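Local coordinates for protein D-alanyl-lipoteichoic acid synthetase (PDB 3BMA) that probably takes part in D-alanylation of lipoteichoic acid during cell wall biogenesis, as a membrane-associated member of the DltD family, at residues Phe88-Met93 with Leu282-Lys287; Val102-Ser107 with Asn276-Val281; Phe43-Gly48 with Pro95-Lys100; Ser132-Gln137 with Gln164-Lys169; Gly139-Gln144 with Leu379-Phe384. The protein carries 1 engineered substitution. All blocks are in the same frame, centred on the assembly; numbering follows the deposited sequence.

Contact 1 of 5, residues Phe88-Met93 with Leu282-Lys287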
# COMPACT_ATOMS: atom_id res chain seq x y z
N PHE C 88 15.09 21.78 -10.14
CA PHE C 88 14.96 20.38 -9.73
C PHE C 88 15.99 19.99 -8.68
O PHE C 88 15.69 19.23 -7.76
CB PHE C 88 14.99 19.45 -10.94
CG PHE C 88 13.73 19.50 -11.76
CD1 PHE C 88 12.49 19.24 -11.18
CD2 PHE C 88 13.78 19.81 -13.11
CE1 PHE C 88 11.33 19.31 -11.93
CE2 PHE C 88 12.62 19.87 -13.87
CZ PHE C 88 11.40 19.62 -13.28
N GLY C 89 17.20 20.52 -8.81
CA GLY C 89 18.25 20.33 -7.81
C GLY C 89 17.89 20.91 -6.45
O GLY C 89 18.27 20.35 -5.42
N MET C 90 17.16 22.03 -6.45
CA MET C 90 16.71 22.71 -5.22
C MET C 90 15.74 21.85 -4.41
O MET C 90 15.77 21.89 -3.19
CB MET C 90 16.05 24.06 -5.53
CG MET C 90 17.00 25.19 -5.93
SD MET C 90 16.15 26.73 -6.39
CE MET C 90 17.34 27.39 -7.54
N GLN C 91 14.90 21.07 -5.11
CA GLN C 91 13.90 20.18 -4.49
C GLN C 91 14.48 19.16 -3.51
O GLN C 91 13.77 18.64 -2.66
CB GLN C 91 13.09 19.45 -5.57
CG GLN C 91 12.46 20.34 -6.65
CD GLN C 91 11.55 21.42 -6.09
OE1 GLN C 91 10.68 21.15 -5.27
NE2 GLN C 91 11.76 22.65 -6.54
N GLN C 92 15.78 18.88 -3.65
CA GLN C 92 16.52 17.98 -2.77
C GLN C 92 17.01 18.66 -1.49
O GLN C 92 17.43 17.99 -0.55
CB GLN C 92 17.73 17.42 -3.50
CG GLN C 92 17.44 16.53 -4.68
CD GLN C 92 18.71 16.16 -5.41
OE1 GLN C 92 19.26 16.97 -6.15
NE2 GLN C 92 19.19 14.94 -5.20
N MET C 93 16.99 19.99 -1.46
CA MET C 93 17.62 20.76 -0.38
C MET C 93 16.79 21.95 0.11
O MET C 93 17.34 22.96 0.54
CB MET C 93 19.03 21.20 -0.79
CG MET C 93 19.12 21.90 -2.14
SD MET C 93 20.78 22.51 -2.49
CE MET C 93 20.55 23.14 -4.14
N LEU C 282 12.59 31.60 -9.26
CA LEU C 282 12.16 32.78 -8.50
C LEU C 282 11.01 32.48 -7.56
O LEU C 282 10.97 32.99 -6.44
CB LEU C 282 11.78 33.93 -9.44
CG LEU C 282 12.86 34.43 -10.41
CD1 LEU C 282 12.33 35.55 -11.29
CD2 LEU C 282 14.12 34.87 -9.68
N THR C 283 10.08 31.63 -8.02
CA THR C 283 8.96 31.14 -7.20
C THR C 283 9.46 30.34 -6.01
O THR C 283 8.97 30.52 -4.89
CB THR C 283 7.98 30.28 -8.03
OG1 THR C 283 7.58 31.00 -9.19
CG2 THR C 283 6.75 29.91 -7.22
N GLN C 284 10.45 29.48 -6.24
CA GLN C 284 11.07 28.70 -5.17
C GLN C 284 11.79 29.60 -4.17
O GLN C 284 11.73 29.36 -2.96
CB GLN C 284 12.02 27.63 -5.73
CG GLN C 284 12.33 26.52 -4.73
CD GLN C 284 11.08 25.91 -4.13
OE1 GLN C 284 10.26 25.32 -4.84
NE2 GLN C 284 10.93 26.04 -2.82
N PHE C 285 12.45 30.63 -4.68
CA PHE C 285 13.11 31.64 -3.85
C PHE C 285 12.12 32.40 -2.96
O PHE C 285 12.44 32.74 -1.82
CB PHE C 285 13.90 32.63 -4.72
CG PHE C 285 15.21 32.10 -5.25
CD1 PHE C 285 15.69 30.84 -4.86
CD2 PHE C 285 15.98 32.87 -6.11
CE1 PHE C 285 16.91 30.37 -5.34
CE2 PHE C 285 17.20 32.40 -6.59
CZ PHE C 285 17.67 31.15 -6.21
N SER C 286 10.92 32.65 -3.48
CA SER C 286 9.87 33.32 -2.74
C SER C 286 9.26 32.43 -1.66
O SER C 286 9.02 32.88 -0.54
CB SER C 286 8.79 33.82 -3.70
OG SER C 286 7.71 34.43 -3.00
N LYS C 287 9.00 31.17 -2.01
CA LYS C 287 8.42 30.19 -1.09
C LYS C 287 9.37 29.85 0.05
O LYS C 287 8.94 29.69 1.19
CB LYS C 287 8.07 28.90 -1.84
CG LYS C 287 6.85 28.97 -2.74
CD LYS C 287 6.78 27.72 -3.60
CE LYS C 287 5.50 27.65 -4.39
NZ LYS C 287 5.37 26.34 -5.08

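Contact 2 of 5, residues Val102-Ser107 with Asn276-Val281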
# COMPACT_ATOMS: atom_id res chain seq x y z
N VAL C 102 21.76 33.12 -1.21
CA VAL C 102 22.39 32.39 -2.32
C VAL C 102 22.99 33.33 -3.39
O VAL C 102 22.69 34.53 -3.41
CB VAL C 102 21.41 31.37 -3.01
CG1 VAL C 102 20.71 30.46 -1.99
CG2 VAL C 102 20.40 32.07 -3.88
N VAL C 103 23.84 32.77 -4.25
CA VAL C 103 24.33 33.45 -5.45
C VAL C 103 23.76 32.72 -6.66
O VAL C 103 23.89 31.51 -6.78
CB VAL C 103 25.88 33.45 -5.53
CG1 VAL C 103 26.37 34.00 -6.87
CG2 VAL C 103 26.47 34.25 -4.39
N TYR C 104 23.11 33.47 -7.55
CA TYR C 104 22.52 32.88 -8.75
C TYR C 104 22.97 33.63 -10.00
O TYR C 104 22.55 34.75 -10.24
CB TYR C 104 20.99 32.88 -8.64
CG TYR C 104 20.30 31.95 -9.62
CD1 TYR C 104 20.09 30.61 -9.30
CD2 TYR C 104 19.86 32.42 -10.85
CE1 TYR C 104 19.47 29.75 -10.19
CE2 TYR C 104 19.24 31.57 -11.75
CZ TYR C 104 19.05 30.24 -11.41
OH TYR C 104 18.44 29.39 -12.30
N VAL C 105 23.83 32.99 -10.79
CA VAL C 105 24.25 33.52 -12.09
C VAL C 105 23.11 33.42 -13.09
O VAL C 105 22.44 32.39 -13.17
CB VAL C 105 25.50 32.77 -12.60
CG1 VAL C 105 25.80 33.11 -14.06
CG2 VAL C 105 26.69 33.09 -11.73
N ILE C 106 22.84 34.51 -13.82
CA ILE C 106 21.88 34.48 -14.93
C ILE C 106 22.59 34.96 -16.19
O ILE C 106 22.73 36.17 -16.41
CB ILE C 106 20.65 35.39 -14.70
CG1 ILE C 106 19.98 35.12 -13.35
CG2 ILE C 106 19.63 35.18 -15.81
CD1 ILE C 106 18.82 36.06 -13.08
N SER C 107 23.03 34.02 -17.02
CA SER C 107 23.71 34.37 -18.26
C SER C 107 22.69 34.57 -19.37
O SER C 107 21.85 33.70 -19.61
CB SER C 107 24.73 33.30 -18.64
OG SER C 107 25.43 33.67 -19.80
N ASN C 276 10.58 31.48 -18.85
CA ASN C 276 9.60 30.75 -18.06
C ASN C 276 10.26 29.80 -17.07
O ASN C 276 9.72 29.55 -15.99
CB ASN C 276 8.61 29.98 -18.93
CG ASN C 276 7.95 30.83 -20.01
OD1 ASN C 276 7.72 30.34 -21.11
ND2 ASN C 276 7.63 32.07 -19.69
N ASP C 277 11.43 29.27 -17.43
CA ASP C 277 12.20 28.38 -16.55
C ASP C 277 12.75 29.16 -15.36
O ASP C 277 12.82 28.62 -14.26
CB ASP C 277 13.36 27.69 -17.28
CG ASP C 277 12.90 26.64 -18.29
OD1 ASP C 277 11.69 26.32 -18.35
OD2 ASP C 277 13.77 26.12 -19.03
N LEU C 278 13.14 30.41 -15.61
CA LEU C 278 13.64 31.32 -14.56
C LEU C 278 12.56 31.60 -13.51
O LEU C 278 12.86 31.68 -12.32
CB LEU C 278 14.16 32.63 -15.16
CG LEU C 278 14.60 33.78 -14.25
CD1 LEU C 278 15.87 33.44 -13.47
CD2 LEU C 278 14.78 35.06 -15.05
N GLN C 279 11.31 31.70 -13.96
CA GLN C 279 10.17 31.90 -13.08
C GLN C 279 9.94 30.75 -12.08
O GLN C 279 9.35 30.96 -11.03
CB GLN C 279 8.91 32.18 -13.91
CG GLN C 279 7.73 32.76 -13.14
CD GLN C 279 8.07 34.02 -12.34
OE1 GLN C 279 8.93 34.81 -12.72
NE2 GLN C 279 7.38 34.19 -11.22
N LEU C 280 10.40 29.55 -12.41
CA LEU C 280 10.35 28.42 -11.48
C LEU C 280 11.28 28.65 -10.30
O LEU C 280 10.89 28.46 -9.15
CB LEU C 280 10.73 27.11 -12.18
CG LEU C 280 9.71 26.54 -13.16
CD1 LEU C 280 10.32 25.40 -13.93
CD2 LEU C 280 8.48 26.07 -12.41
N VAL C 281 12.51 29.04 -10.60
CA VAL C 281 13.52 29.36 -9.61
C VAL C 281 13.06 30.49 -8.67
O VAL C 281 13.09 30.34 -7.45
CB VAL C 281 14.87 29.70 -10.30
CG1 VAL C 281 15.82 30.44 -9.37
CG2 VAL C 281 15.52 28.44 -10.85

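Contact 3 of 5, residues Phe43-Gly48 with Pro95-Lys100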
# COMPACT_ATOMS: atom_id res chain seq x y z
N PHE C 43 28.22 27.25 4.63
CA PHE C 43 28.36 27.03 3.20
C PHE C 43 27.21 27.74 2.48
O PHE C 43 26.07 27.70 2.93
CB PHE C 43 28.39 25.53 2.87
CG PHE C 43 29.74 24.89 3.10
CD1 PHE C 43 30.70 24.86 2.10
CD2 PHE C 43 30.04 24.30 4.33
CE1 PHE C 43 31.95 24.27 2.32
CE2 PHE C 43 31.29 23.71 4.56
CZ PHE C 43 32.24 23.69 3.55
N VAL C 44 27.55 28.41 1.38
CA VAL C 44 26.59 29.22 0.63
C VAL C 44 26.43 28.63 -0.77
O VAL C 44 27.43 28.44 -1.47
CB VAL C 44 27.06 30.70 0.53
CG1 VAL C 44 26.04 31.56 -0.22
CG2 VAL C 44 27.30 31.28 1.90
N PRO C 45 25.18 28.34 -1.17
CA PRO C 45 24.91 27.84 -2.51
C PRO C 45 25.29 28.86 -3.59
O PRO C 45 24.76 29.97 -3.61
CB PRO C 45 23.39 27.63 -2.51
CG PRO C 45 23.03 27.49 -1.08
CD PRO C 45 23.94 28.44 -0.37
N PHE C 46 26.24 28.47 -4.44
CA PHE C 46 26.63 29.26 -5.60
C PHE C 46 26.12 28.59 -6.87
O PHE C 46 26.79 27.73 -7.44
CB PHE C 46 28.15 29.41 -5.66
CG PHE C 46 28.70 30.59 -4.88
CD1 PHE C 46 28.30 30.84 -3.56
CD2 PHE C 46 29.64 31.44 -5.45
CE1 PHE C 46 28.82 31.92 -2.85
CE2 PHE C 46 30.17 32.52 -4.74
CZ PHE C 46 29.76 32.76 -3.44
N PHE C 47 24.91 28.97 -7.29
CA PHE C 47 24.30 28.42 -8.50
C PHE C 47 24.83 29.08 -9.77
O PHE C 47 24.91 30.31 -9.85
CB PHE C 47 22.79 28.62 -8.48
CG PHE C 47 22.10 28.09 -7.26
CD1 PHE C 47 21.84 26.73 -7.13
CD2 PHE C 47 21.66 28.95 -6.27
CE1 PHE C 47 21.18 26.23 -6.02
CE2 PHE C 47 21.00 28.46 -5.15
CZ PHE C 47 20.76 27.10 -5.02
N GLY C 48 25.16 28.26 -10.76
CA GLY C 48 25.53 28.74 -12.10
C GLY C 48 25.66 27.59 -13.09
O GLY C 48 25.14 26.50 -12.84
N PRO C 95 14.90 22.47 2.96
CA PRO C 95 15.14 23.02 4.30
C PRO C 95 16.50 23.71 4.46
O PRO C 95 16.68 24.54 5.35
CB PRO C 95 15.07 21.79 5.22
CG PRO C 95 14.46 20.70 4.39
CD PRO C 95 14.90 20.99 3.00
N GLN C 96 17.45 23.35 3.58
CA GLN C 96 18.80 23.92 3.59
C GLN C 96 18.87 25.27 2.88
O GLN C 96 19.87 25.98 2.96
CB GLN C 96 19.79 22.94 2.94
CG GLN C 96 20.24 21.78 3.83
CD GLN C 96 19.16 20.74 4.07
OE1 GLN C 96 18.89 20.36 5.21
NE2 GLN C 96 18.53 20.28 2.99
N LEU C 97 17.79 25.62 2.18
CA LEU C 97 17.69 26.90 1.47
C LEU C 97 16.81 27.90 2.21
O LEU C 97 16.94 29.11 2.00
CB LEU C 97 17.14 26.70 0.05
CG LEU C 97 17.96 25.89 -0.96
CD1 LEU C 97 17.19 25.82 -2.25
CD2 LEU C 97 19.35 26.47 -1.18
N GLU C 98 15.93 27.39 3.08
CA GLU C 98 14.98 28.19 3.87
C GLU C 98 15.65 29.30 4.67
O GLU C 98 16.56 29.04 5.46
CB GLU C 98 14.18 27.27 4.80
CG GLU C 98 12.94 27.91 5.45
CD GLU C 98 11.70 27.87 4.56
OE1 GLU C 98 11.66 27.06 3.61
OE2 GLU C 98 10.76 28.66 4.82
N ASN C 99 15.19 30.54 4.43
CA ASN C 99 15.70 31.78 5.05
C ASN C 99 17.21 32.02 4.88
O ASN C 99 17.89 32.42 5.83
CB ASN C 99 15.33 31.89 6.54
CG ASN C 99 13.88 31.55 6.82
OD1 ASN C 99 13.59 30.56 7.50
ND2 ASN C 99 12.96 32.37 6.32
N LYS C 100 17.72 31.77 3.68
CA LYS C 100 19.15 31.83 3.45
C LYS C 100 19.58 32.69 2.26
O LYS C 100 18.77 33.05 1.42
CB LYS C 100 19.74 30.42 3.37
CG LYS C 100 20.50 30.04 4.63
CD LYS C 100 20.11 28.68 5.16
CE LYS C 100 20.63 28.50 6.57
NZ LYS C 100 20.09 27.27 7.21
O HOH W 1 22.73 27.81 2.94

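Contact 4 of 5, residues Ser132-Gln137 with Gln164-Lys169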
# COMPACT_ATOMS: atom_id res chain seq x y z
N SER C 132 11.40 14.02 -5.29
CA SER C 132 11.41 15.26 -4.50
C SER C 132 10.49 16.32 -5.08
O SER C 132 9.82 17.05 -4.34
CB SER C 132 12.82 15.84 -4.42
OG SER C 132 13.70 14.94 -3.77
N PHE C 133 10.48 16.41 -6.41
CA PHE C 133 9.57 17.30 -7.12
C PHE C 133 8.11 16.92 -6.87
O PHE C 133 7.31 17.79 -6.54
CB PHE C 133 9.89 17.31 -8.63
CG PHE C 133 8.82 17.94 -9.48
CD1 PHE C 133 8.07 17.17 -10.37
CD2 PHE C 133 8.56 19.31 -9.40
CE1 PHE C 133 7.08 17.74 -11.15
CE2 PHE C 133 7.57 19.89 -10.18
CZ PHE C 133 6.83 19.11 -11.06
N LEU C 134 7.78 15.64 -6.99
CA LEU C 134 6.41 15.16 -6.81
C LEU C 134 5.95 15.24 -5.35
O LEU C 134 4.76 15.39 -5.08
CB LEU C 134 6.25 13.73 -7.33
CG LEU C 134 6.48 13.42 -8.82
CD1 LEU C 134 6.67 11.93 -9.03
CD2 LEU C 134 5.36 13.94 -9.69
N LYS C 135 6.89 15.14 -4.41
CA LYS C 135 6.58 15.26 -2.99
C LYS C 135 6.30 16.71 -2.59
O LYS C 135 5.34 16.98 -1.86
CB LYS C 135 7.71 14.69 -2.13
CG LYS C 135 7.33 14.51 -0.66
CD LYS C 135 8.57 14.42 0.22
CE LYS C 135 8.21 14.54 1.69
NZ LYS C 135 9.41 14.43 2.57
N HIS C 136 7.13 17.63 -3.07
CA HIS C 136 7.08 19.02 -2.63
C HIS C 136 6.25 19.95 -3.50
O HIS C 136 6.14 21.14 -3.19
CB HIS C 136 8.50 19.58 -2.47
CG HIS C 136 9.28 18.91 -1.38
ND1 HIS C 136 10.29 18.01 -1.64
CD2 HIS C 136 9.18 18.98 -0.03
CE1 HIS C 136 10.78 17.56 -0.50
NE2 HIS C 136 10.12 18.14 0.49
N GLN C 137 5.68 19.43 -4.58
CA GLN C 137 4.81 20.23 -5.43
C GLN C 137 3.54 20.62 -4.68
O GLN C 137 3.02 19.85 -3.87
CB GLN C 137 4.50 19.52 -6.76
CG GLN C 137 3.84 18.15 -6.66
CD GLN C 137 2.33 18.22 -6.53
OE1 GLN C 137 1.69 19.16 -7.01
NE2 GLN C 137 1.74 17.24 -5.85
N GLN C 164 2.04 13.56 -15.85
CA GLN C 164 0.95 13.96 -16.76
C GLN C 164 -0.24 14.59 -16.04
O GLN C 164 -0.85 15.52 -16.57
CB GLN C 164 0.46 12.77 -17.59
CG GLN C 164 1.30 12.44 -18.82
CD GLN C 164 0.84 11.17 -19.54
OE1 GLN C 164 0.24 10.28 -18.93
NE2 GLN C 164 1.12 11.10 -20.83
N LYS C 165 -0.58 14.06 -14.86
CA LYS C 165 -1.65 14.61 -14.01
C LYS C 165 -1.33 16.04 -13.57
O LYS C 165 -2.20 16.91 -13.59
CB LYS C 165 -1.89 13.73 -12.79
CG LYS C 165 -2.82 12.55 -13.04
CD LYS C 165 -3.31 11.94 -11.73
CE LYS C 165 -4.30 10.81 -12.00
NZ LYS C 165 -4.91 10.27 -10.75
N LEU C 166 -0.08 16.26 -13.17
CA LEU C 166 0.39 17.59 -12.79
C LEU C 166 0.40 18.56 -13.97
O LEU C 166 0.05 19.73 -13.81
CB LEU C 166 1.77 17.51 -12.14
CG LEU C 166 1.90 16.87 -10.76
CD1 LEU C 166 3.31 17.07 -10.25
CD2 LEU C 166 0.91 17.47 -9.78
N ALA C 167 0.80 18.06 -15.14
CA ALA C 167 0.84 18.86 -16.37
C ALA C 167 -0.55 19.28 -16.85
O ALA C 167 -0.70 20.36 -17.42
CB ALA C 167 1.57 18.10 -17.46
N SER C 168 -1.55 18.43 -16.62
CA SER C 168 -2.91 18.69 -17.08
C SER C 168 -3.80 19.37 -16.03
O SER C 168 -5.03 19.38 -16.19
CB SER C 168 -3.56 17.38 -17.54
OG SER C 168 -2.87 16.83 -18.64
N LYS C 169 -3.19 19.92 -14.99
CA LYS C 169 -3.88 20.55 -13.84
C LYS C 169 -4.82 19.61 -13.06
O LYS C 169 -5.68 20.07 -12.30
CB LYS C 169 -4.62 21.84 -14.25
CG LYS C 169 -3.74 23.08 -14.41
CD LYS C 169 -3.51 23.80 -13.08
CE LYS C 169 -2.84 25.15 -13.28
NZ LYS C 169 -2.71 25.91 -12.01

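Contact 5 of 5, residues Gly139-Gln144 with Leu379-Phe384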
# COMPACT_ATOMS: atom_id res chain seq x y z
N GLY C 139 0.72 21.91 -6.31
CA GLY C 139 -0.41 21.89 -7.24
C GLY C 139 -0.67 23.21 -7.95
O GLY C 139 -1.72 23.40 -8.58
N ASP C 140 0.29 24.13 -7.86
CA ASP C 140 0.15 25.47 -8.42
C ASP C 140 0.58 25.54 -9.90
O ASP C 140 0.66 24.52 -10.59
CB ASP C 140 0.93 26.48 -7.56
CG ASP C 140 2.40 26.10 -7.37
OD1 ASP C 140 2.88 25.11 -7.96
OD2 ASP C 140 3.08 26.82 -6.60
N GLN C 141 0.86 26.76 -10.36
CA GLN C 141 1.32 27.00 -11.73
C GLN C 141 2.78 26.56 -11.91
O GLN C 141 3.18 26.16 -13.00
CB GLN C 141 1.16 28.49 -12.08
CG GLN C 141 1.30 28.84 -13.56
CD GLN C 141 0.21 28.24 -14.44
OE1 GLN C 141 -0.96 28.17 -14.04
NE2 GLN C 141 0.59 27.82 -15.64
N ALA C 142 3.56 26.65 -10.84
CA ALA C 142 4.95 26.17 -10.85
C ALA C 142 5.03 24.66 -11.06
O ALA C 142 5.90 24.18 -11.79
CB ALA C 142 5.66 26.58 -9.57
N SER C 143 4.12 23.91 -10.43
CA SER C 143 4.08 22.45 -10.56
C SER C 143 3.58 22.02 -11.93
O SER C 143 4.07 21.05 -12.49
CB SER C 143 3.20 21.84 -9.46
OG SER C 143 1.84 21.74 -9.86
N GLN C 144 2.59 22.75 -12.46
CA GLN C 144 2.01 22.46 -13.77
C GLN C 144 3.00 22.75 -14.90
O GLN C 144 3.08 21.99 -15.86
CB GLN C 144 0.72 23.26 -13.96
CG GLN C 144 -0.10 22.89 -15.21
CD GLN C 144 0.23 23.75 -16.42
OE1 GLN C 144 0.28 24.98 -16.33
NE2 GLN C 144 0.45 23.10 -17.56
N LEU C 379 4.96 37.94 -6.63
CA LEU C 379 5.13 37.10 -7.82
C LEU C 379 4.09 37.35 -8.91
O LEU C 379 2.89 37.47 -8.64
CB LEU C 379 5.13 35.61 -7.44
CG LEU C 379 6.30 35.05 -6.63
CD1 LEU C 379 6.02 33.60 -6.26
CD2 LEU C 379 7.63 35.15 -7.38
N ASN C 380 4.57 37.42 -10.15
CA ASN C 380 3.71 37.54 -11.31
C ASN C 380 3.73 36.23 -12.10
O ASN C 380 4.79 35.78 -12.53
CB ASN C 380 4.13 38.72 -12.19
CG ASN C 380 3.11 39.05 -13.28
OD1 ASN C 380 3.46 39.63 -14.31
ND2 ASN C 380 1.85 38.70 -13.06
N GLU C 381 2.55 35.65 -12.27
CA GLU C 381 2.40 34.35 -12.91
C GLU C 381 2.39 34.45 -14.44
O GLU C 381 2.45 33.43 -15.13
CB GLU C 381 1.13 33.67 -12.39
CG GLU C 381 1.34 32.24 -11.91
CD GLU C 381 1.74 32.15 -10.43
OE1 GLU C 381 2.78 32.73 -10.03
OE2 GLU C 381 1.02 31.47 -9.67
N ARG C 382 2.32 35.67 -14.96
CA ARG C 382 2.36 35.92 -16.40
C ARG C 382 3.76 35.71 -16.98
O ARG C 382 3.93 35.64 -18.20
CB ARG C 382 1.83 37.31 -16.73
CG ARG C 382 0.32 37.39 -16.83
CD ARG C 382 -0.19 38.81 -16.66
NE ARG C 382 -1.65 38.86 -16.61
CZ ARG C 382 -2.37 39.94 -16.28
NH1 ARG C 382 -1.77 41.08 -15.97
NH2 ARG C 382 -3.70 39.87 -16.27
N PHE C 383 4.76 35.59 -16.10
CA PHE C 383 6.12 35.27 -16.51
C PHE C 383 6.29 33.79 -16.87
O PHE C 383 7.30 33.40 -17.45
CB PHE C 383 7.13 35.67 -15.42
CG PHE C 383 7.26 37.16 -15.22
CD1 PHE C 383 7.33 37.69 -13.94
CD2 PHE C 383 7.31 38.02 -16.30
CE1 PHE C 383 7.46 39.06 -13.75
CE2 PHE C 383 7.44 39.40 -16.12
CZ PHE C 383 7.51 39.91 -14.84
N PHE C 384 5.30 32.97 -16.51
CA PHE C 384 5.23 31.57 -16.94
C PHE C 384 4.69 31.42 -18.36
O PHE C 384 4.90 30.39 -19.00
CB PHE C 384 4.33 30.75 -16.00
CG PHE C 384 5.00 30.31 -14.73
CD1 PHE C 384 4.49 30.70 -13.49
CD2 PHE C 384 6.13 29.50 -14.76
CE1 PHE C 384 5.10 30.30 -12.31
CE2 PHE C 384 6.75 29.10 -13.58
CZ PHE C 384 6.23 29.50 -12.36
O HOH W 2 -0.44 29.19 -8.88
O HOH W 3 3.14 28.88 -9.02

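Contact 1 of 5, residues Phe88-Met93 with Leu282-Lys287
Met90 and Gln284 bring their CA atoms to 8.2 Å of each other where the last part of helix 83-90 meets helix 274-287, and a type I turn from Met90 to Met93 then carries the backbone onward. Met90 does most of the touching from its side. With CG beside the backbone N and anti to the carbonyl carbon (chi1 -74°), its extended chain reaches across at about a right angle to Phe285. The methyl Met90 CE comes to 3.7 Å from Phe285 CE1, meeting the ring obliquely. Met90 SD stands 5.0 Å from the Phe285 ring centroid and 57° off the ring normal, a Met-aromatic contact. The thioether also runs past the stem of Gln284 in the opposite direction, with Met90 SD at 4.2 Å from Gln284 CG. Next to this apolar layer, two bent glutamines bring their amides together. Gln91 NE2 lies 3.5 Å from Gln284 OE1 without bonding to it, the amide planes being 73° apart, and gives its hydrogen bond to Tyr87 O in its own helix. Phe285 continues inward onto Pro292 and Phe294 of strand 291-296. The four touching residues are buried, and the helices are joined by thioether, methylene and ring packing, while Gln91 NE2 finds its partner at Tyr87 O.

Contact 2 of 5, residues Val102-Ser107 with Asn276-Val281
Tyr104 OH, hydrogen-bonded to Ser83 OG of helix 83-90, also meets a methyl of the facing helix, Val281 CG2, at 3.4 Å. The contact is the strand-to-helix layer of a parallel alpha/beta fold, consistent with the SGNH hydrolase clan: strand 101-105 is the middle one of five parallel strands, and helix 274-287 packs on it just before the chain enters its neighbour, strand 291-296. Helix and strand run in opposite senses, since Tyr104 pairs with Val281 and Ile106 with Leu278. Tyr104 CG is anti to the backbone N (chi1 -163°), which sends the ring out from the sheet toward Val281, the two side chains coming from opposite directions. The two valine methyls divide the work. Val281 CG1 sits over one face of the Tyr104 ring, 4.1 Å from its centroid and 24° off the normal, a CH-pi contact displaced toward the rim, whereas Val281 CG2 serves the hydroxyl end. The bond to Ser83 gives the buried phenol oxygen a polar partner amid this apolar packing and should help fix the ring. Leu278, about one turn earlier in the helix, reaches the ring obliquely with Leu278 CD1 at 4.2 Å from Tyr104 CE2. The Leu278 and Ile106 side chains cross at about a right angle, with Leu278 CD1 4.0 Å from Ile106 CD1.

Contact 3 of 5, residues Phe43-Gly48 with Pro95-Lys100
Leu97 pushes one methyl into the corner between Pro45 and Phe47, and this makes the tight part of the contact between strand 43-47 and the short helix 94-97. Leu97 CD2 lies 3.8 Å from Pro45 CG and 4.1 Å from Phe47 CZ, where it meets the ring at its edge, near the ring plane. With chi1 -54° placing Phe47 CG opposite the carbonyl carbon, the ring tip is turned toward the leucine; Met93 and Val102 also pack on this ring. The other side is looser. A water donates weakly to Phe43 O at 3.3 Å and to Gln96 O at 3.4 Å, linking backbones whose side chains do not meet. Beyond Leu97 a type II turn through Glu98 and Asn99 reaches Lys100, with Asn99 and Lys100 exposed, and leads straight into strand 101-105. The helical segment thus belongs to the beta-alpha-beta crossover from strand 72-76 to strand 101-105, which passes over strand 43-47 lying between them. The chemistry combines apolar packing on one side with a single weakly held water on the other, so shape fit around one leucine methyl is the main direct link.

Contact 4 of 5, residues Ser132-Gln137 with Gln164-Lys169
Leu166 packs among Phe133, Leu134 and Gln137, so residues 164-169 meet residues 132-137 through this one side chain. The apolar contacts gather on one methyl: Leu166 CD1 is 3.8 Å from Leu134 CD2 and 3.9 Å from Phe133 CE1, approaching the ring obliquely. Gln137 folds over the leucine from the end of its helix, with CG between the backbone N and the carbonyl carbon (chi1 58°). Its oxygen, Gln137 OE1, stands 3.3 Å from Leu166 CD2 and accepts a weak hydrogen bond from Gly139 N. Polar bonds secure each helix end separately. Ser132 O takes His136 ND1 at 2.9 Å and His136 N from opposite faces of its plane; Gln164 O likewise accepts Ser168 OG at 3.2 Å along with Ser168 N. Around the pair, Leu134 rests on Ile180 of helix 174-194, Phe133 packs on Ala146 of helix 141-153 and edge-to-face with Phe88, and Ala167 O receives Gln144 NE2 from helix 141-153.

Contact 5 of 5, residues Gly139-Gln144 with Leu379-Phe384
The first turn of helix 141-153 lies against a loop of helical backbone near the C terminus, Gln141 and Ala142 meeting Glu381 and Phe384. Gln141 CG, anti to the backbone N (chi1 -167°), slides past the Phe384 ring and lies obliquely to it at 3.7 Å from Phe384 CD1. Ala142 takes the far end of the same ring, with Phe384 CZ 4.1 Å from Ala142 CB. Alongside, Glu381 CG packs on Gln141 CB at 3.8 Å. The helix start is a textbook N-cap: Asp140 OD1 accepts from Ser143 N at 3.0 Å, on the anti side of the carboxylate and out of its plane, while Asp140 OD2 forms a salt bridge with Lys287. Gln141 N and Ala142 N each donate to a bridging water instead. The water on Gln141 N gives a hydrogen to Glu381 OE2 at 2.8 Å; the one on Ala142 N, 2.9 Å away, bonds only weakly to the same carboxylate. Glu381 was modelled in two conformers, so its packing on Gln141 and both water bridges are doubtful beyond this one. In this conformer the helix N terminus would probably favour a negative Glu381; Asp140 OD2, 5.9 Å from Glu381 OE2, is probably offset by Lys287.

From the N terminus, contact 3 opens at strand 43-47 and closes at 95-100, just after contact 1 has opened at 88-93, so these two cross. Contact 2 starts on strand 101-105, beside strand 43-47 in the sheet. Contact 4 then spans 132-137 to 164-169 and is crossed by contact 5, which opens at 139-144 before contact 4 closes. Helix 274-287 closes contact 2 and, directly after it, contact 1; contact 2 is nested inside contact 1, and contact 4 inside both. Contact 5 closes last, at 379-384, crossing contacts 1 and 2 as well. Together they connect sheet, helix 274-287, helices 127-136, 141-153 and 160-167, and the C-terminal segment.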